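Local coordinates for protein myosin-17 (Arabidopsis thaliana, PDB 7KFL) that works as a plant class XI myosin motor, probably hauling organelles and vesicles along actin, with its globular tail recognising the cargo, at residues N22-A33 with A75-L84; Q12-S20 with T51-T60. One frame throughout, in Å; residues are numbered along the deposited sequence.

Interaction 1: residues N22-A33 with A75-L84; sequences NLGYNGDKPVAA and AYWLSNSATL
A beta-hairpin with a type II' turn, Asn26 to Lys29, and the start of the helix that follows it pack on helix 71-89 of the mainly helical globular tail, where Pro30, Ala32 and Ala33 meet Asn80 and Tyr76. The amide oxygen of Asn80 sits at the first turn of helix 31-43: its OD1 accepts from Ala33 N at 2.9 Å, the donor tilted 21° from the carbonyl plane. Pro30 CB lies 3.1 Å from the same OD1, and Ala32 CB also touches it. The other half of this amide is turned back on its own helix, ND2 donating to Tyr76 O and lying over the centre of the Tyr76 ring. Tyr76 sends its phenol to the loop that leads into the hairpin, its chi1 of -178° setting CG opposite the backbone N, and Leu23 N donates to Tyr76 OH at 3.2 Å. Asn22 OD1, which closes an Asx turn onto Gly24 N, comes to 3.6 Å from Tyr76 CE1, amide and ring planes 79° apart. The Tyr25 and Tyr76 side chains run by one another in opposite senses, Tyr25 OH reaching Tyr76 CD1 at 3.5 Å, while this hydroxyl and Ser79 OG both find hydrogen-bond partners in Asn232. Pro30 CG points at the hydroxyl of Thr83, 3.2 Å from Thr83 OG1, which donates to Ser79 O. A single water donates to Gly24 O and to Tyr76 OH, at 2.6 Å each, and accepts from Ala32 N. Leu23 N, Ala32 N, Ala33 N and Gly24 O thus meet the Tyr76 hydroxyl, the water and the Asn80 amide. The bonds from Ala33 N and to Tyr76 O together should fix the flip of this buried amide.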
# COMPACT_ATOMS: atom_id res chain seq x y z
N ASN A 22 14.30 7.06 20.44
CA ASN A 22 13.23 7.83 19.76
C ASN A 22 13.60 9.32 19.82
O ASN A 22 13.47 9.92 20.90
CB ASN A 22 11.85 7.57 20.37
CG ASN A 22 10.74 8.34 19.70
OD1 ASN A 22 10.95 9.02 18.69
ND2 ASN A 22 9.54 8.26 20.25
N LEU A 23 14.04 9.89 18.69
CA LEU A 23 14.35 11.34 18.56
C LEU A 23 13.11 12.10 18.09
O LEU A 23 13.20 13.33 17.96
CB LEU A 23 15.52 11.52 17.59
CG LEU A 23 16.82 10.81 17.97
CD1 LEU A 23 17.97 11.27 17.08
CD2 LEU A 23 17.17 11.04 19.43
N GLY A 24 11.99 11.39 17.87
CA GLY A 24 10.70 11.99 17.50
C GLY A 24 10.82 12.92 16.31
O GLY A 24 11.56 12.57 15.37
N TYR A 25 10.12 14.05 16.34
CA TYR A 25 9.96 14.98 15.19
C TYR A 25 10.08 16.43 15.69
O TYR A 25 9.81 16.68 16.87
CB TYR A 25 8.62 14.72 14.49
CG TYR A 25 8.49 13.31 13.98
CD1 TYR A 25 8.02 12.29 14.80
CD2 TYR A 25 8.91 12.97 12.70
CE1 TYR A 25 7.94 10.98 14.35
CE2 TYR A 25 8.83 11.67 12.24
CZ TYR A 25 8.35 10.67 13.06
OH TYR A 25 8.28 9.39 12.60
N ASN A 26 10.51 17.33 14.80
CA ASN A 26 10.66 18.78 15.08
C ASN A 26 10.05 19.54 13.89
O ASN A 26 10.59 19.43 12.78
CB ASN A 26 12.12 19.16 15.34
CG ASN A 26 12.27 20.56 15.88
OD1 ASN A 26 12.05 21.54 15.16
ND2 ASN A 26 12.64 20.68 17.15
N GLY A 27 8.97 20.29 14.14
CA GLY A 27 8.05 20.74 13.09
C GLY A 27 7.27 19.55 12.55
O GLY A 27 6.50 18.95 13.33
N ASP A 28 7.49 19.19 11.28
CA ASP A 28 6.90 17.99 10.64
C ASP A 28 8.03 17.13 10.05
O ASP A 28 7.74 16.33 9.13
CB ASP A 28 5.86 18.39 9.59
CG ASP A 28 6.42 19.20 8.42
OD1 ASP A 28 7.35 20.00 8.65
OD2 ASP A 28 5.91 19.02 7.29
N LYS A 29 9.26 17.27 10.57
CA LYS A 29 10.50 16.70 9.97
C LYS A 29 11.07 15.63 10.90
O LYS A 29 11.17 15.84 12.10
CB LYS A 29 11.50 17.82 9.70
CG LYS A 29 10.89 19.13 9.20
CD LYS A 29 11.89 20.08 8.57
CE LYS A 29 11.28 21.41 8.18
NZ LYS A 29 10.85 21.43 6.76
N PRO A 30 11.45 14.45 10.36
CA PRO A 30 12.07 13.38 11.15
C PRO A 30 13.47 13.82 11.62
O PRO A 30 14.24 14.30 10.80
CB PRO A 30 12.13 12.19 10.19
CG PRO A 30 11.18 12.56 9.07
CD PRO A 30 11.33 14.06 8.95
N VAL A 31 13.75 13.67 12.91
CA VAL A 31 14.98 14.22 13.56
C VAL A 31 16.18 13.33 13.22
O VAL A 31 17.23 13.90 12.83
CB VAL A 31 14.80 14.39 15.08
CG1 VAL A 31 16.12 14.67 15.78
CG2 VAL A 31 13.79 15.48 15.39
N ALA A 32 16.06 12.00 13.35
CA ALA A 32 17.17 11.03 13.19
C ALA A 32 17.80 11.18 11.79
O ALA A 32 19.04 11.18 11.71
CB ALA A 32 16.69 9.62 13.44
N ALA A 33 16.98 11.31 10.75
CA ALA A 33 17.42 11.52 9.35
C ALA A 33 18.27 12.80 9.26
O ALA A 33 19.30 12.76 8.57
CB ALA A 33 16.22 11.59 8.44
N ALA A 75 6.81 2.59 10.92
CA ALA A 75 6.24 3.91 10.55
C ALA A 75 7.29 5.00 10.80
O ALA A 75 7.43 5.91 9.95
CB ALA A 75 4.97 4.17 11.34
N TYR A 76 8.01 4.89 11.92
CA TYR A 76 9.11 5.81 12.34
C TYR A 76 10.21 5.81 11.28
O TYR A 76 10.60 6.89 10.81
CB TYR A 76 9.66 5.40 13.71
CG TYR A 76 10.74 6.31 14.23
CD1 TYR A 76 10.44 7.57 14.72
CD2 TYR A 76 12.07 5.91 14.24
CE1 TYR A 76 11.43 8.42 15.20
CE2 TYR A 76 13.07 6.75 14.71
CZ TYR A 76 12.75 8.00 15.19
OH TYR A 76 13.73 8.83 15.66
N TRP A 77 10.70 4.61 10.93
CA TRP A 77 11.87 4.43 10.02
C TRP A 77 11.46 4.61 8.55
O TRP A 77 12.36 4.87 7.73
CB TRP A 77 12.56 3.08 10.27
CG TRP A 77 13.51 3.15 11.42
CD1 TRP A 77 13.48 2.40 12.57
CD2 TRP A 77 14.62 4.05 11.56
NE1 TRP A 77 14.51 2.77 13.39
CE2 TRP A 77 15.22 3.78 12.80
CE3 TRP A 77 15.16 5.05 10.75
CZ2 TRP A 77 16.34 4.47 13.25
CZ3 TRP A 77 16.27 5.74 11.19
CH2 TRP A 77 16.85 5.45 12.42
N LEU A 78 10.17 4.51 8.23
CA LEU A 78 9.65 4.89 6.88
C LEU A 78 9.83 6.40 6.70
O LEU A 78 10.44 6.81 5.69
CB LEU A 78 8.18 4.49 6.74
CG LEU A 78 7.56 4.84 5.39
CD1 LEU A 78 7.92 3.79 4.35
CD2 LEU A 78 6.05 4.99 5.50
N SER A 79 9.32 7.19 7.65
CA SER A 79 9.35 8.67 7.63
C SER A 79 10.80 9.17 7.60
O SER A 79 11.09 10.12 6.84
CB SER A 79 8.60 9.25 8.80
OG SER A 79 8.39 10.64 8.62
N ASN A 80 11.69 8.54 8.38
CA ASN A 80 13.12 8.92 8.50
C ASN A 80 13.88 8.54 7.22
O ASN A 80 14.63 9.39 6.71
CB ASN A 80 13.78 8.29 9.73
CG ASN A 80 13.65 9.17 10.95
OD1 ASN A 80 14.36 10.17 11.08
ND2 ASN A 80 12.73 8.83 11.85
N SER A 81 13.71 7.30 6.73
CA SER A 81 14.39 6.78 5.52
C SER A 81 14.03 7.66 4.31
O SER A 81 14.95 8.02 3.56
CB SER A 81 14.03 5.34 5.27
OG SER A 81 14.36 4.55 6.40
N ALA A 82 12.75 7.98 4.16
CA ALA A 82 12.22 8.82 3.05
C ALA A 82 12.92 10.18 3.06
O ALA A 82 13.38 10.61 1.98
CB ALA A 82 10.72 8.96 3.17
N THR A 83 13.03 10.82 4.22
CA THR A 83 13.64 12.17 4.39
C THR A 83 15.15 12.08 4.16
O THR A 83 15.69 12.98 3.48
CB THR A 83 13.31 12.78 5.76
OG1 THR A 83 11.89 12.76 5.92
CG2 THR A 83 13.81 14.20 5.91
N LEU A 84 15.82 11.04 4.68
CA LEU A 84 17.29 10.86 4.51
C LEU A 84 17.60 10.65 3.02
O LEU A 84 18.55 11.29 2.53
CB LEU A 84 17.79 9.68 5.35
CG LEU A 84 19.30 9.46 5.33
CD1 LEU A 84 20.06 10.78 5.42
CD2 LEU A 84 19.73 8.53 6.45
O HOH W 1 13.35 11.03 14.34

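Interaction 2: residues Q12-S20 with T51-T60; sequences QDLLVKCIS and TSVFDRIIQT
The guanidinium of Arg56 has Val16 CG2 over one face, 3.5 Å above its plane and offset toward the rim, and the carboxylate of Asp13 at its edge. Asp13 OD1 lies almost in the guanidinium plane and takes a salt-bridging hydrogen bond from Arg56 NH1 at 3.0 Å, nearly straight at 165°; Arg56 NH2 adds a weak second one to the same oxygen. The carboxylate is turned 85° from the guanidinium, so that OD1 is met from above its own plane. Bends at chi2 and chi3 carry the arginine across Val16 at about a right angle and bring its end to Asp13. An alanine in place of Arg56 would probably leave Asp13 without its charged mate and strip the guanidinium cover from Val16 CG2. Further toward the N-terminal end, the extended side chain of Gln12 crosses Val53 at about a right angle, Gln12 CG lying 3.9 Å from Val53 CB, and its amide lies by the start of helix 53-65, where Thr51 OG1 accepts a weak capping bond from Val53 N. Thr60 fills the other end: its CG2 is 3.9 Å from Ile19 CD1 and 3.7 Å from Ser20 OG, while Thr60 OG1 donates to Arg56 O at 2.6 Å. The helix segments run nearly parallel, 23° apart with axes 10.1 Å from each other. Leu15 packs on Val53 and Ile57, and Ile19 on Ile57, on the buried side, where helix 31-43 supplies Cys39, Ile36 and Leu40. The pairing is therefore amphipathic, an apolar seam inside and a salt bridge, partly exposed, along its outer margin.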
# COMPACT_ATOMS: atom_id res chain seq x y z
N GLN A 12 31.03 6.97 15.64
CA GLN A 12 30.02 6.06 15.04
C GLN A 12 29.21 5.39 16.16
O GLN A 12 27.98 5.33 16.03
CB GLN A 12 30.69 5.03 14.12
CG GLN A 12 31.25 5.65 12.85
CD GLN A 12 32.19 4.73 12.10
OE1 GLN A 12 32.19 3.52 12.29
NE2 GLN A 12 33.01 5.31 11.24
N ASP A 13 29.89 4.93 17.22
CA ASP A 13 29.27 4.35 18.45
C ASP A 13 28.28 5.36 19.05
O ASP A 13 27.23 4.93 19.56
CB ASP A 13 30.32 3.94 19.49
CG ASP A 13 30.75 2.48 19.40
OD1 ASP A 13 29.87 1.61 19.24
OD2 ASP A 13 31.97 2.23 19.49
N LEU A 14 28.63 6.66 19.00
CA LEU A 14 27.81 7.77 19.55
C LEU A 14 26.52 7.93 18.72
O LEU A 14 25.44 7.97 19.34
CB LEU A 14 28.63 9.07 19.53
CG LEU A 14 29.05 9.61 20.90
CD1 LEU A 14 27.84 10.06 21.70
CD2 LEU A 14 29.87 8.59 21.68
N LEU A 15 26.64 8.03 17.40
CA LEU A 15 25.49 8.24 16.46
C LEU A 15 24.51 7.07 16.60
O LEU A 15 23.30 7.34 16.71
CB LEU A 15 26.01 8.37 15.02
CG LEU A 15 24.96 8.73 13.97
CD1 LEU A 15 24.29 10.06 14.29
CD2 LEU A 15 25.57 8.77 12.58
N VAL A 16 25.02 5.83 16.60
CA VAL A 16 24.22 4.58 16.74
C VAL A 16 23.35 4.69 18.00
O VAL A 16 22.16 4.32 17.93
CB VAL A 16 25.11 3.32 16.79
CG1 VAL A 16 24.38 2.11 17.34
CG2 VAL A 16 25.71 3.01 15.42
N LYS A 17 23.92 5.19 19.10
CA LYS A 17 23.23 5.30 20.42
C LYS A 17 22.15 6.39 20.36
O LYS A 17 21.11 6.20 21.03
CB LYS A 17 24.25 5.56 21.53
CG LYS A 17 23.75 5.34 22.96
CD LYS A 17 23.02 4.02 23.19
CE LYS A 17 23.61 2.82 22.46
NZ LYS A 17 22.82 1.59 22.70
N CYS A 18 22.37 7.45 19.59
CA CYS A 18 21.41 8.57 19.40
C CYS A 18 20.23 8.11 18.54
O CYS A 18 19.07 8.39 18.93
CB CYS A 18 22.09 9.78 18.76
SG CYS A 18 23.31 10.55 19.85
N ILE A 19 20.49 7.44 17.41
CA ILE A 19 19.45 7.02 16.42
C ILE A 19 18.80 5.70 16.86
O ILE A 19 17.80 5.32 16.22
CB ILE A 19 20.03 6.95 14.99
CG1 ILE A 19 21.11 5.88 14.83
CG2 ILE A 19 20.52 8.32 14.55
CD1 ILE A 19 21.39 5.50 13.39
N SER A 20 19.33 5.04 17.89
CA SER A 20 18.70 3.86 18.55
C SER A 20 17.54 4.31 19.45
O SER A 20 16.61 3.52 19.66
CB SER A 20 19.71 3.06 19.34
OG SER A 20 20.55 2.32 18.46
N THR A 51 34.73 3.44 5.02
CA THR A 51 34.17 3.79 6.36
C THR A 51 33.07 2.79 6.74
O THR A 51 32.41 2.26 5.83
CB THR A 51 33.63 5.22 6.40
OG1 THR A 51 33.12 5.48 7.71
CG2 THR A 51 32.54 5.48 5.38
N SER A 52 32.87 2.59 8.05
CA SER A 52 31.87 1.66 8.65
C SER A 52 30.58 2.40 9.01
O SER A 52 29.59 1.72 9.33
CB SER A 52 32.45 0.97 9.86
OG SER A 52 33.38 -0.03 9.49
N VAL A 53 30.58 3.74 8.96
CA VAL A 53 29.45 4.60 9.44
C VAL A 53 28.16 4.17 8.75
O VAL A 53 27.15 3.99 9.45
CB VAL A 53 29.74 6.10 9.24
CG1 VAL A 53 29.85 6.49 7.77
CG2 VAL A 53 28.70 6.96 9.94
N PHE A 54 28.19 3.98 7.42
CA PHE A 54 27.00 3.67 6.58
C PHE A 54 26.45 2.29 6.97
O PHE A 54 25.23 2.17 7.18
CB PHE A 54 27.36 3.74 5.10
CG PHE A 54 27.81 5.10 4.64
CD1 PHE A 54 26.94 6.18 4.69
CD2 PHE A 54 29.09 5.30 4.15
CE1 PHE A 54 27.35 7.44 4.26
CE2 PHE A 54 29.49 6.56 3.72
CZ PHE A 54 28.62 7.62 3.78
N ASP A 55 27.33 1.28 7.05
CA ASP A 55 26.98 -0.11 7.47
C ASP A 55 26.25 -0.07 8.81
O ASP A 55 25.24 -0.79 8.96
CB ASP A 55 28.22 -1.00 7.57
CG ASP A 55 28.71 -1.56 6.25
OD1 ASP A 55 27.97 -1.44 5.25
OD2 ASP A 55 29.82 -2.12 6.23
N ARG A 56 26.73 0.74 9.76
CA ARG A 56 26.25 0.77 11.16
C ARG A 56 24.88 1.45 11.23
O ARG A 56 24.05 0.99 12.04
CB ARG A 56 27.29 1.47 12.04
CG ARG A 56 28.60 0.69 12.15
CD ARG A 56 29.27 0.82 13.50
NE ARG A 56 28.39 0.43 14.59
CZ ARG A 56 28.66 0.63 15.88
NH1 ARG A 56 29.79 1.22 16.24
NH2 ARG A 56 27.79 0.24 16.80
N ILE A 57 24.65 2.48 10.42
CA ILE A 57 23.31 3.11 10.22
C ILE A 57 22.35 2.02 9.74
O ILE A 57 21.28 1.85 10.37
CB ILE A 57 23.37 4.30 9.24
CG1 ILE A 57 24.10 5.50 9.85
CG2 ILE A 57 21.98 4.68 8.76
CD1 ILE A 57 24.45 6.58 8.85
N ILE A 58 22.71 1.30 8.67
CA ILE A 58 21.87 0.25 8.03
C ILE A 58 21.57 -0.85 9.06
O ILE A 58 20.39 -1.24 9.17
CB ILE A 58 22.55 -0.31 6.76
CG1 ILE A 58 22.64 0.74 5.65
CG2 ILE A 58 21.85 -1.57 6.27
CD1 ILE A 58 21.32 1.17 5.07
N GLN A 59 22.59 -1.32 9.78
CA GLN A 59 22.47 -2.38 10.81
C GLN A 59 21.49 -1.94 11.91
O GLN A 59 20.68 -2.78 12.35
CB GLN A 59 23.85 -2.70 11.41
CG GLN A 59 24.73 -3.53 10.48
CD GLN A 59 26.18 -3.51 10.87
OE1 GLN A 59 26.56 -2.97 11.91
NE2 GLN A 59 27.02 -4.11 10.04
N THR A 60 21.56 -0.67 12.32
CA THR A 60 20.70 -0.07 13.37
C THR A 60 19.23 -0.15 12.92
O THR A 60 18.41 -0.69 13.69
CB THR A 60 21.14 1.37 13.68
OG1 THR A 60 22.51 1.31 14.10
CG2 THR A 60 20.31 2.04 14.75

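From the N terminus, helix 4-20 supplies the first half of interaction 2, and the chain then passes at once into the hairpin and helix start of interaction 1. After helix 31-43 it returns as helix 53-65, closing the loop of interaction 2; helix 71-89 comes later and closes that of interaction 1. The segments alternate, so the two loops cross. Their centres lie 16 Å apart and they touch directly: Leu23 CD2 packs 3.3 Å from Cys18 O, and Trp77 CZ2 lies 3.4 Å from Ile19 O. Together they join four successive helices and the intervening hairpin into one bundle at this end of the tail.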